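Local coordinates for DUF3256 domain-containing protein (Porphyromonas gingivalis W83, PDB 2P3P) that is of unknown function, belongs to the DUF3256 family and can bind a magnesium ion, at residues E11-F16 with F79-L83; L42-T48 with L62-I68; C93-L99 with Q156-S160. Where two conformers were deposited one is given. Residue numbers count along the deposited sequence, not the author numbering.

A mid-sheet strand has two faces to fill. Contacts 1 and 2, with centres about 10 Å apart, touch: Arg81 NE meets Asn66 O at 2.8 Å, and Glu13 OE1 meets Leu42 N at 2.9 Å. Contact 1 lays a helix on strand 77-84; contact 2 ties the loop entering strand 47-52 to strand 58-64 and the turn into strand 67-72. Contact 3, centred about 15 Å from contact 1, approaches the other face of that sheet; Phe79 O to Val95 N (2.7 Å) joins their strands. Contacts 2 and 3 stay about 6 Å apart at nearest atoms. Ser149, a magnesium ligand in a structure of this protein but without the ion here, lies away from all three.

Contact 1: E11-F16 with F79-L83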
loop_
_atom_site.group_PDB
_atom_site.type_symbol
_atom_site.label_atom_id
_atom_site.label_comp_id
_atom_site.label_asym_id
_atom_site.label_seq_id
_atom_site.Cartn_x
_atom_site.Cartn_y
_atom_site.Cartn_z
ATOM N N GLU A 11 -7.791 -7.486 -17.050
ATOM C CA GLU A 11 -6.922 -6.350 -17.300
ATOM C C GLU A 11 -5.680 -6.332 -16.394
ATOM O O GLU A 11 -4.580 -5.987 -16.862
ATOM C CB GLU A 11 -7.716 -5.058 -17.157
ATOM C CG GLU A 11 -6.937 -3.860 -17.542
ATOM C CD GLU A 11 -7.757 -2.629 -17.613
ATOM O OE1 GLU A 11 -8.793 -2.519 -16.885
ATOM O OE2 GLU A 11 -7.361 -1.744 -18.379
ATOM N N LEU A 12 -5.831 -6.746 -15.136
ATOM C CA LEU A 12 -4.694 -6.722 -14.207
ATOM C C LEU A 12 -3.646 -7.721 -14.684
ATOM O O LEU A 12 -2.447 -7.395 -14.706
ATOM C CB LEU A 12 -5.116 -7.011 -12.767
ATOM C CG LEU A 12 -3.956 -7.025 -11.761
ATOM C CD1 LEU A 12 -3.319 -5.630 -11.725
ATOM C CD2 LEU A 12 -4.477 -7.467 -10.368
ATOM N N GLU A 13 -4.105 -8.916 -15.069
ATOM C CA GLU A 13 -3.218 -9.955 -15.642
ATOM C C GLU A 13 -2.444 -9.448 -16.866
ATOM O O GLU A 13 -1.222 -9.612 -16.964
ATOM C CB GLU A 13 -3.999 -11.198 -16.001
ATOM C CG GLU A 13 -3.250 -12.137 -16.942
ATOM C CD GLU A 13 -3.843 -13.516 -17.096
ATOM O OE1 GLU A 13 -4.910 -13.824 -16.544
ATOM O OE2 GLU A 13 -3.206 -14.339 -17.813
ATOM N N ARG A 14 -3.159 -8.792 -17.783
ATOM C CA ARG A 14 -2.526 -8.192 -18.963
ATOM C C ARG A 14 -1.424 -7.217 -18.581
ATOM O O ARG A 14 -0.312 -7.281 -19.094
ATOM C CB ARG A 14 -3.558 -7.456 -19.808
ATOM C CG ARG A 14 -4.697 -8.342 -20.291
ATOM C CD ARG A 14 -5.213 -7.880 -21.642
ATOM N NE ARG A 14 -5.927 -6.606 -21.571
ATOM C CZ ARG A 14 -7.181 -6.454 -21.135
ATOM N NH1 ARG A 14 -7.885 -7.499 -20.696
ATOM N NH2 ARG A 14 -7.729 -5.238 -21.122
ATOM N N CYS A 15 -1.738 -6.310 -17.669
ATOM C CA CYS A 15 -0.778 -5.272 -17.236
ATOM C C CYS A 15 0.427 -5.869 -16.537
ATOM O O CYS A 15 1.571 -5.454 -16.786
ATOM C CB CYS A 15 -1.489 -4.251 -16.341
ATOM S SG CYS A 15 -2.743 -3.310 -17.171
ATOM N N PHE A 16 0.172 -6.846 -15.670
ATOM C CA PHE A 16 1.235 -7.550 -14.960
ATOM C C PHE A 16 2.197 -8.253 -15.904
ATOM O O PHE A 16 3.439 -8.221 -15.729
ATOM C CB PHE A 16 0.640 -8.592 -14.019
ATOM C CG PHE A 16 1.637 -9.218 -13.117
ATOM C CD1 PHE A 16 2.329 -8.459 -12.212
ATOM C CD2 PHE A 16 1.831 -10.603 -13.116
ATOM C CE1 PHE A 16 3.230 -9.034 -11.330
ATOM C CE2 PHE A 16 2.721 -11.181 -12.224
ATOM C CZ PHE A 16 3.433 -10.394 -11.348
ATOM N N PHE A 79 1.422 -4.448 -3.430
ATOM C CA PHE A 79 0.042 -4.837 -3.628
ATOM C C PHE A 79 -0.478 -3.963 -4.762
ATOM O O PHE A 79 -0.319 -2.763 -4.723
ATOM C CB PHE A 79 -0.759 -4.633 -2.362
ATOM C CG PHE A 79 -2.177 -5.040 -2.491
ATOM C CD1 PHE A 79 -2.531 -6.388 -2.346
ATOM C CD2 PHE A 79 -3.162 -4.107 -2.770
ATOM C CE1 PHE A 79 -3.886 -6.801 -2.461
ATOM C CE2 PHE A 79 -4.510 -4.514 -2.885
ATOM C CZ PHE A 79 -4.860 -5.853 -2.751
HETATM N N MSE A 80 -1.031 -4.574 -5.788
HETATM C CA MSE A 80 -1.474 -3.791 -6.931
HETATM C C MSE A 80 -2.823 -4.237 -7.415
HETATM O O MSE A 80 -3.205 -5.437 -7.314
HETATM C CB MSE A 80 -0.471 -3.871 -8.093
HETATM C CG MSE A 80 -0.402 -5.201 -8.724
HETATM SE SE MSE A 80 0.817 -5.221 -10.286
HETATM C CE MSE A 80 2.450 -5.039 -9.304
ATOM N N ARG A 81 -3.551 -3.261 -7.941
ATOM C CA ARG A 81 -4.939 -3.444 -8.396
ATOM C C ARG A 81 -5.217 -2.432 -9.484
ATOM O O ARG A 81 -4.583 -1.399 -9.490
ATOM C CB ARG A 81 -5.932 -3.180 -7.274
ATOM C CG ARG A 81 -5.956 -4.224 -6.208
ATOM C CD ARG A 81 -7.252 -4.213 -5.427
ATOM N NE ARG A 81 -8.369 -4.635 -6.264
ATOM C CZ ARG A 81 -9.619 -4.282 -6.042
ATOM N NH1 ARG A 81 -9.907 -3.453 -5.059
ATOM N NH2 ARG A 81 -10.573 -4.726 -6.843
ATOM N N ILE A 82 -6.199 -2.723 -10.341
ATOM C CA ILE A 82 -6.800 -1.769 -11.256
ATOM C C ILE A 82 -7.914 -1.019 -10.508
ATOM O O ILE A 82 -8.700 -1.601 -9.784
ATOM C CB ILE A 82 -7.435 -2.484 -12.504
ATOM C CG1 ILE A 82 -6.385 -3.245 -13.260
ATOM C CG2 ILE A 82 -7.960 -1.453 -13.541
ATOM C CD1 ILE A 82 -5.392 -2.330 -13.905
ATOM N N LEU A 83 -8.004 0.268 -10.762
ATOM C CA LEU A 83 -9.101 1.119 -10.307
ATOM C C LEU A 83 -9.706 1.824 -11.520
ATOM O O LEU A 83 -9.009 2.209 -12.484
ATOM C CB LEU A 83 -8.625 2.169 -9.300
ATOM C CG LEU A 83 -7.921 1.714 -8.031
ATOM C CD1 LEU A 83 -7.364 2.909 -7.243
ATOM C CD2 LEU A 83 -8.884 0.890 -7.218
#
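A heavy chalcogen beside an aromatic ring is the unusual feature of this helix-on-strand contact. Met80, present as selenomethionine, a label introduced for phasing, brings its SE atom to 4.1 Å from Phe16 CD1 and 5.3 Å from the centroid of that ring, a Met-aromatic contact with oblique geometry. The p rotamer at Met80 chi1 and the t rotamer at Phe16 chi1 set the two side chains next to each other.

The remainder is mainly apolar packing without a single hydrogen bond between the segments. Helix 11-16 crosses strand 79-83 at 124°, with the axes 8.5 Å apart at closest approach, so the helix presents one short patch to the strand. Leu12 lies at the middle of that patch: its CD1 is 4.2 Å from Met80 CG and its CB 4.0 Å from Ile82 CG1. One helical turn further on, Cys15 SG meets Ile82 CD1 at 4.3 Å. Glu11 contributes at the margin, where its OE1 lies 3.6 Å from Ile82 CG2 while bonding to the hydroxyl of Ser90.

Met80 and Ile82 point their CA-to-CB bonds at the helix, whereas Arg81 between them points away. Beyond the helix face, Arg81 NE bonds to Asn66 O, and both Phe79 and Arg81 touch Leu159 of the second sheet. Ile68, on the neighbouring strand, also packs on Leu12 and Phe16, so the helix spans more than one strand. This is helix-on-sheet packing of the alpha+beta kind, a helix laid obliquely across one face of an antiparallel sheet.

Contact 2: L42-T48 with L62-I68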
loop_
_atom_site.group_PDB
_atom_site.type_symbol
_atom_site.label_atom_id
_atom_site.label_comp_id
_atom_site.label_asym_id
_atom_site.label_seq_id
_atom_site.Cartn_x
_atom_site.Cartn_y
_atom_site.Cartn_z
ATOM N N LEU A 42 -5.243 -15.772 -14.442
ATOM C CA LEU A 42 -5.663 -15.347 -13.100
ATOM C C LEU A 42 -7.183 -15.292 -12.972
ATOM O O LEU A 42 -7.860 -14.722 -13.814
ATOM C CB LEU A 42 -5.089 -13.973 -12.792
ATOM C CG LEU A 42 -3.582 -13.801 -13.058
ATOM C CD1 LEU A 42 -3.051 -12.551 -12.331
ATOM C CD2 LEU A 42 -2.801 -15.054 -12.708
ATOM N N SER A 43 -7.694 -15.880 -11.892
ATOM C CA SER A 43 -9.138 -16.014 -11.684
ATOM C C SER A 43 -9.525 -15.471 -10.324
ATOM O O SER A 43 -8.729 -14.823 -9.644
ATOM C CB SER A 43 -9.545 -17.478 -11.759
ATOM O OG SER A 43 -9.055 -18.189 -10.617
ATOM N N GLY A 44 -10.744 -15.786 -9.880
ATOM C CA GLY A 44 -11.169 -15.408 -8.542
ATOM C C GLY A 44 -10.563 -16.226 -7.414
ATOM O O GLY A 44 -10.741 -15.889 -6.225
ATOM N N PHE A 45 -9.858 -17.303 -7.796
ATOM C CA PHE A 45 -9.182 -18.203 -6.882
ATOM C C PHE A 45 -7.733 -17.773 -6.886
ATOM O O PHE A 45 -6.981 -17.960 -7.876
ATOM C CB PHE A 45 -9.348 -19.641 -7.301
ATOM C CG PHE A 45 -10.774 -20.097 -7.287
ATOM C CD1 PHE A 45 -11.390 -20.370 -6.103
ATOM C CD2 PHE A 45 -11.496 -20.188 -8.468
ATOM C CE1 PHE A 45 -12.662 -20.809 -6.080
ATOM C CE2 PHE A 45 -12.812 -20.587 -8.452
ATOM C CZ PHE A 45 -13.407 -20.879 -7.251
ATOM N N THR A 46 -7.365 -17.124 -5.788
ATOM C CA THR A 46 -6.006 -16.679 -5.623
ATOM C C THR A 46 -5.020 -17.835 -5.778
ATOM O O THR A 46 -5.192 -18.924 -5.160
ATOM C CB THR A 46 -5.878 -16.038 -4.236
ATOM O OG1 THR A 46 -6.830 -14.960 -4.161
ATOM C CG2 THR A 46 -4.459 -15.579 -3.984
ATOM N N HIS A 47 -4.007 -17.614 -6.616
ATOM C CA HIS A 47 -2.959 -18.608 -6.886
ATOM C C HIS A 47 -1.686 -18.200 -6.166
ATOM O O HIS A 47 -1.208 -17.094 -6.365
ATOM C CB HIS A 47 -2.714 -18.757 -8.383
ATOM C CG HIS A 47 -1.554 -19.630 -8.719
ATOM N ND1 HIS A 47 -1.619 -21.000 -8.606
ATOM C CD2 HIS A 47 -0.300 -19.339 -9.128
ATOM C CE1 HIS A 47 -0.462 -21.518 -8.982
ATOM N NE2 HIS A 47 0.360 -20.533 -9.286
ATOM N N THR A 48 -1.200 -19.092 -5.281
ATOM C CA THR A 48 0.028 -18.864 -4.528
ATOM C C THR A 48 1.256 -19.509 -5.184
ATOM O O THR A 48 1.235 -20.665 -5.602
ATOM C CB THR A 48 -0.134 -19.373 -3.072
ATOM O OG1 THR A 48 -0.143 -20.804 -3.041
ATOM C CG2 THR A 48 -1.420 -18.869 -2.505
ATOM N N LEU A 62 0.774 -13.782 -4.494
ATOM C CA LEU A 62 -0.628 -14.107 -4.541
ATOM C C LEU A 62 -1.179 -13.471 -5.811
ATOM O O LEU A 62 -1.155 -12.265 -5.941
ATOM C CB LEU A 62 -1.381 -13.568 -3.326
ATOM C CG LEU A 62 -0.956 -14.164 -1.981
ATOM C CD1 LEU A 62 -1.799 -13.537 -0.882
ATOM C CD2 LEU A 62 -1.076 -15.677 -1.980
ATOM N N LEU A 63 -1.626 -14.317 -6.739
ATOM C CA LEU A 63 -2.098 -13.906 -8.060
ATOM C C LEU A 63 -3.610 -14.132 -8.164
ATOM O O LEU A 63 -4.060 -15.257 -8.194
ATOM C CB LEU A 63 -1.372 -14.679 -9.169
ATOM C CG LEU A 63 0.161 -14.568 -9.177
ATOM C CD1 LEU A 63 0.725 -15.559 -10.199
ATOM C CD2 LEU A 63 0.666 -13.163 -9.494
ATOM N N ASN A 64 -4.360 -13.039 -8.222
ATOM C CA ASN A 64 -5.803 -13.076 -8.368
ATOM C C ASN A 64 -6.199 -12.120 -9.527
ATOM O O ASN A 64 -5.491 -11.174 -9.828
ATOM C CB ASN A 64 -6.434 -12.697 -7.001
ATOM C CG ASN A 64 -7.955 -12.729 -7.001
ATOM O OD1 ASN A 64 -8.609 -11.943 -7.697
ATOM N ND2 ASN A 64 -8.528 -13.615 -6.185
ATOM N N ARG A 65 -7.319 -12.423 -10.186
ATOM C CA ARG A 65 -7.814 -11.606 -11.309
ATOM C C ARG A 65 -7.990 -10.138 -10.935
ATOM O O ARG A 65 -7.905 -9.254 -11.805
ATOM C CB ARG A 65 -9.147 -12.160 -11.853
ATOM C CG ARG A 65 -9.565 -11.552 -13.200
ATOM C CD ARG A 65 -11.021 -11.804 -13.529
ATOM N NE ARG A 65 -11.366 -11.334 -14.873
ATOM C CZ ARG A 65 -11.059 -11.981 -15.990
ATOM N NH1 ARG A 65 -10.441 -13.159 -15.944
ATOM N NH2 ARG A 65 -11.426 -11.475 -17.163
ATOM N N ASN A 66 -8.279 -9.887 -9.661
ATOM C CA ASN A 66 -8.497 -8.531 -9.169
ATOM C C ASN A 66 -7.452 -7.928 -8.257
ATOM O O ASN A 66 -7.568 -6.756 -7.912
ATOM C CB ASN A 66 -9.870 -8.438 -8.521
ATOM C CG ASN A 66 -10.975 -8.706 -9.525
ATOM O OD1 ASN A 66 -11.833 -9.550 -9.295
ATOM N ND2 ASN A 66 -10.938 -8.002 -10.655
ATOM N N PHE A 67 -6.428 -8.681 -7.900
ATOM C CA PHE A 67 -5.308 -8.098 -7.143
ATOM C C PHE A 67 -4.094 -9.049 -7.180
ATOM O O PHE A 67 -4.250 -10.281 -7.316
ATOM C CB PHE A 67 -5.733 -7.863 -5.686
ATOM C CG PHE A 67 -6.020 -9.150 -4.925
ATOM C CD1 PHE A 67 -4.995 -9.806 -4.246
ATOM C CD2 PHE A 67 -7.296 -9.679 -4.865
ATOM C CE1 PHE A 67 -5.226 -10.977 -3.581
ATOM C CE2 PHE A 67 -7.524 -10.910 -4.165
ATOM C CZ PHE A 67 -6.500 -11.518 -3.543
ATOM N N ILE A 68 -2.901 -8.474 -7.064
ATOM C CA ILE A 68 -1.662 -9.215 -6.916
ATOM C C ILE A 68 -0.961 -8.685 -5.650
ATOM O O ILE A 68 -0.803 -7.470 -5.486
ATOM C CB ILE A 68 -0.761 -9.020 -8.161
ATOM C CG1 ILE A 68 -1.429 -9.712 -9.371
ATOM C CG2 ILE A 68 0.679 -9.469 -7.877
ATOM C CD1 ILE A 68 -0.835 -9.372 -10.659
HETATM O O HOH W 1 -5.809 -16.815 -9.957
#
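Loops that run into a sheet must replace the regular ladder with other partners, and here a water, two side-chain turns and an asparagine amide take up many polar groups at the junction. The ladder itself is brief: in the antiparallel hydrogen-bonded pair His47-Leu63, His47 N donates to Leu63 O and Leu63 N to His47 O, each at 2.8 Å. Ahead of it the chain bows out over Ser43-Phe45, and a water fills the gap, accepting from Ser43 N (2.9 Å) and donating to Phe45 O (2.6 Å) and Leu63 O (2.9 Å). Ser43 O takes Arg65 N at 2.8 Å, and Ser43 OG accepts Phe45 N at 3.1 Å in an ST turn. Asn64 ND2 donates to Thr46 OG1 (3.0 Å) and weakly to Gly44 O (3.2 Å), while Asn64 OD1 accepts Asn66 N (2.9 Å) in an Asx turn. Leu42 N is satisfied by Glu13. Together these bonds fasten an entering loop to consecutive beta hairpins at the edge of an antiparallel meander.

Contact 3: C93-L99 with Q156-S160; sequences CVVTTVL and QVSLS
This is sheet-on-sheet packing, sandwich-like, close to the centre of the chain: strand 156-159, at the edge of a four-stranded antiparallel sheet, lies face to face over strand 93-98, an inner strand of the larger antiparallel sheet. Both backbones are extended, with phi from -74° to -128° and psi from 108° to 140°. Their axes approach to 7.7 Å with N-to-C directions 142° apart, and no hydrogen bond joins them. In register, Val95 CA sits 7.3 Å from Val157 CA, and Thr97 CA 6.9 Å from Gln156 CA. Cys93, Val95 and Thr97 direct CA-to-CB toward the other strand, as do Val157 and Leu159; Val94, Thr96 and Ser158 turn away. With both valines in the t rotamer, Val95 CG1 meets Val157 CG1 at 3.9 Å, and Val95 CG2 lies 4.2 Å from Leu159 CB. Gln156, extended (t, t), brings CG to 4.0 Å from Thr97 CG2 and NE2 to 4.2 Å from Leu99 CD2. Ser105 OG links the sheets, bonding Thr97 OG1 and accepting from Val157 N. At the other end Leu159, with chi1 t and chi2 p, brings CD2 to 4.0 Å from Cys93 SG.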
loop_
_atom_site.group_PDB
_atom_site.type_symbol
_atom_site.label_atom_id
_atom_site.label_comp_id
_atom_site.label_asym_id
_atom_site.label_seq_id
_atom_site.Cartn_x
_atom_site.Cartn_y
_atom_site.Cartn_z
ATOM N N CYS A 93 -3.008 1.034 -9.376
ATOM C CA CYS A 93 -2.666 1.541 -8.063
ATOM C C CYS A 93 -1.786 0.511 -7.404
ATOM O O CYS A 93 -2.161 -0.677 -7.343
ATOM C CB CYS A 93 -3.939 1.744 -7.230
ATOM S SG CYS A 93 -3.588 2.339 -5.510
ATOM N N VAL A 94 -0.600 0.937 -6.935
ATOM C CA VAL A 94 0.357 -0.005 -6.390
ATOM C C VAL A 94 0.702 0.557 -5.037
ATOM O O VAL A 94 1.010 1.740 -4.917
ATOM C CB VAL A 94 1.642 -0.192 -7.262
ATOM C CG1 VAL A 94 2.535 -1.316 -6.695
ATOM C CG2 VAL A 94 1.293 -0.522 -8.690
ATOM N N VAL A 95 0.597 -0.283 -4.016
ATOM C CA VAL A 95 0.890 0.131 -2.657
ATOM C C VAL A 95 2.075 -0.716 -2.215
ATOM O O VAL A 95 2.004 -1.956 -2.195
ATOM C CB VAL A 95 -0.324 -0.069 -1.677
ATOM C CG1 VAL A 95 0.028 0.432 -0.273
ATOM C CG2 VAL A 95 -1.569 0.606 -2.174
ATOM N N THR A 96 3.156 -0.042 -1.868
ATOM C CA THR A 96 4.407 -0.726 -1.531
ATOM C C THR A 96 4.741 -0.360 -0.102
ATOM O O THR A 96 4.878 0.844 0.225
ATOM C CB THR A 96 5.563 -0.351 -2.461
ATOM O OG1 THR A 96 5.217 -0.588 -3.830
ATOM C CG2 THR A 96 6.829 -1.178 -2.097
ATOM N N THR A 97 4.876 -1.376 0.746
ATOM C CA THR A 97 4.967 -1.200 2.173
ATOM C C THR A 97 6.186 -1.902 2.739
ATOM O O THR A 97 6.287 -3.155 2.706
ATOM C CB THR A 97 3.698 -1.755 2.912
ATOM O OG1 THR A 97 2.497 -1.196 2.381
ATOM C CG2 THR A 97 3.799 -1.453 4.398
ATOM N N VAL A 98 7.124 -1.118 3.268
ATOM C CA VAL A 98 8.242 -1.725 4.030
ATOM C C VAL A 98 7.645 -2.181 5.380
ATOM O O VAL A 98 6.779 -1.506 5.941
ATOM C CB VAL A 98 9.424 -0.749 4.200
ATOM C CG1 VAL A 98 9.882 -0.255 2.859
ATOM C CG2 VAL A 98 9.018 0.410 5.058
ATOM N N LEU A 99 8.051 -3.356 5.873
ATOM C CA LEU A 99 7.369 -3.927 7.059
ATOM C C LEU A 99 8.240 -3.781 8.318
ATOM O O LEU A 99 7.726 -3.875 9.450
ATOM C CB LEU A 99 6.954 -5.385 6.819
ATOM C CG LEU A 99 6.024 -5.725 5.638
ATOM C CD1 LEU A 99 6.041 -7.259 5.412
ATOM C CD2 LEU A 99 4.583 -5.221 5.817
ATOM N N GLN A 156 0.842 2.940 7.566
ATOM C CA GLN A 156 0.688 1.731 6.771
ATOM C C GLN A 156 -0.687 1.719 6.092
ATOM O O GLN A 156 -1.739 1.863 6.738
ATOM C CB GLN A 156 0.813 0.483 7.672
ATOM C CG GLN A 156 0.687 -0.824 6.880
ATOM C CD GLN A 156 1.021 -2.044 7.709
ATOM O OE1 GLN A 156 1.100 -1.972 8.957
ATOM N NE2 GLN A 156 1.135 -3.165 7.050
ATOM N N VAL A 157 -0.665 1.554 4.780
ATOM C CA VAL A 157 -1.862 1.462 3.996
ATOM C C VAL A 157 -2.217 0.018 3.608
ATOM O O VAL A 157 -1.344 -0.761 3.258
ATOM C CB VAL A 157 -1.645 2.257 2.722
ATOM C CG1 VAL A 157 -2.815 2.096 1.768
ATOM C CG2 VAL A 157 -1.384 3.773 3.079
ATOM N N SER A 158 -3.512 -0.280 3.654
ATOM C CA SER A 158 -4.081 -1.534 3.105
ATOM C C SER A 158 -5.197 -1.217 2.099
ATOM O O SER A 158 -6.271 -0.774 2.476
ATOM C CB SER A 158 -4.680 -2.379 4.212
ATOM O OG SER A 158 -5.007 -3.672 3.713
ATOM N N LEU A 159 -4.927 -1.436 0.835
ATOM C CA LEU A 159 -5.992 -1.354 -0.194
ATOM C C LEU A 159 -6.829 -2.631 -0.130
ATOM O O LEU A 159 -6.296 -3.765 -0.036
ATOM C CB LEU A 159 -5.306 -1.177 -1.561
ATOM C CG LEU A 159 -6.185 -1.058 -2.777
ATOM C CD1 LEU A 159 -7.113 0.145 -2.672
ATOM C CD2 LEU A 159 -5.239 -0.962 -3.996
ATOM N N SER A 160 -8.151 -2.477 -0.136
ATOM C CA SER A 160 -9.039 -3.635 -0.201
ATOM C C SER A 160 -8.794 -4.517 -1.430
ATOM O O SER A 160 -8.427 -4.052 -2.530
ATOM C CB SER A 160 -10.517 -3.220 -0.159
ATOM O OG SER A 160 -11.398 -4.374 -0.207
#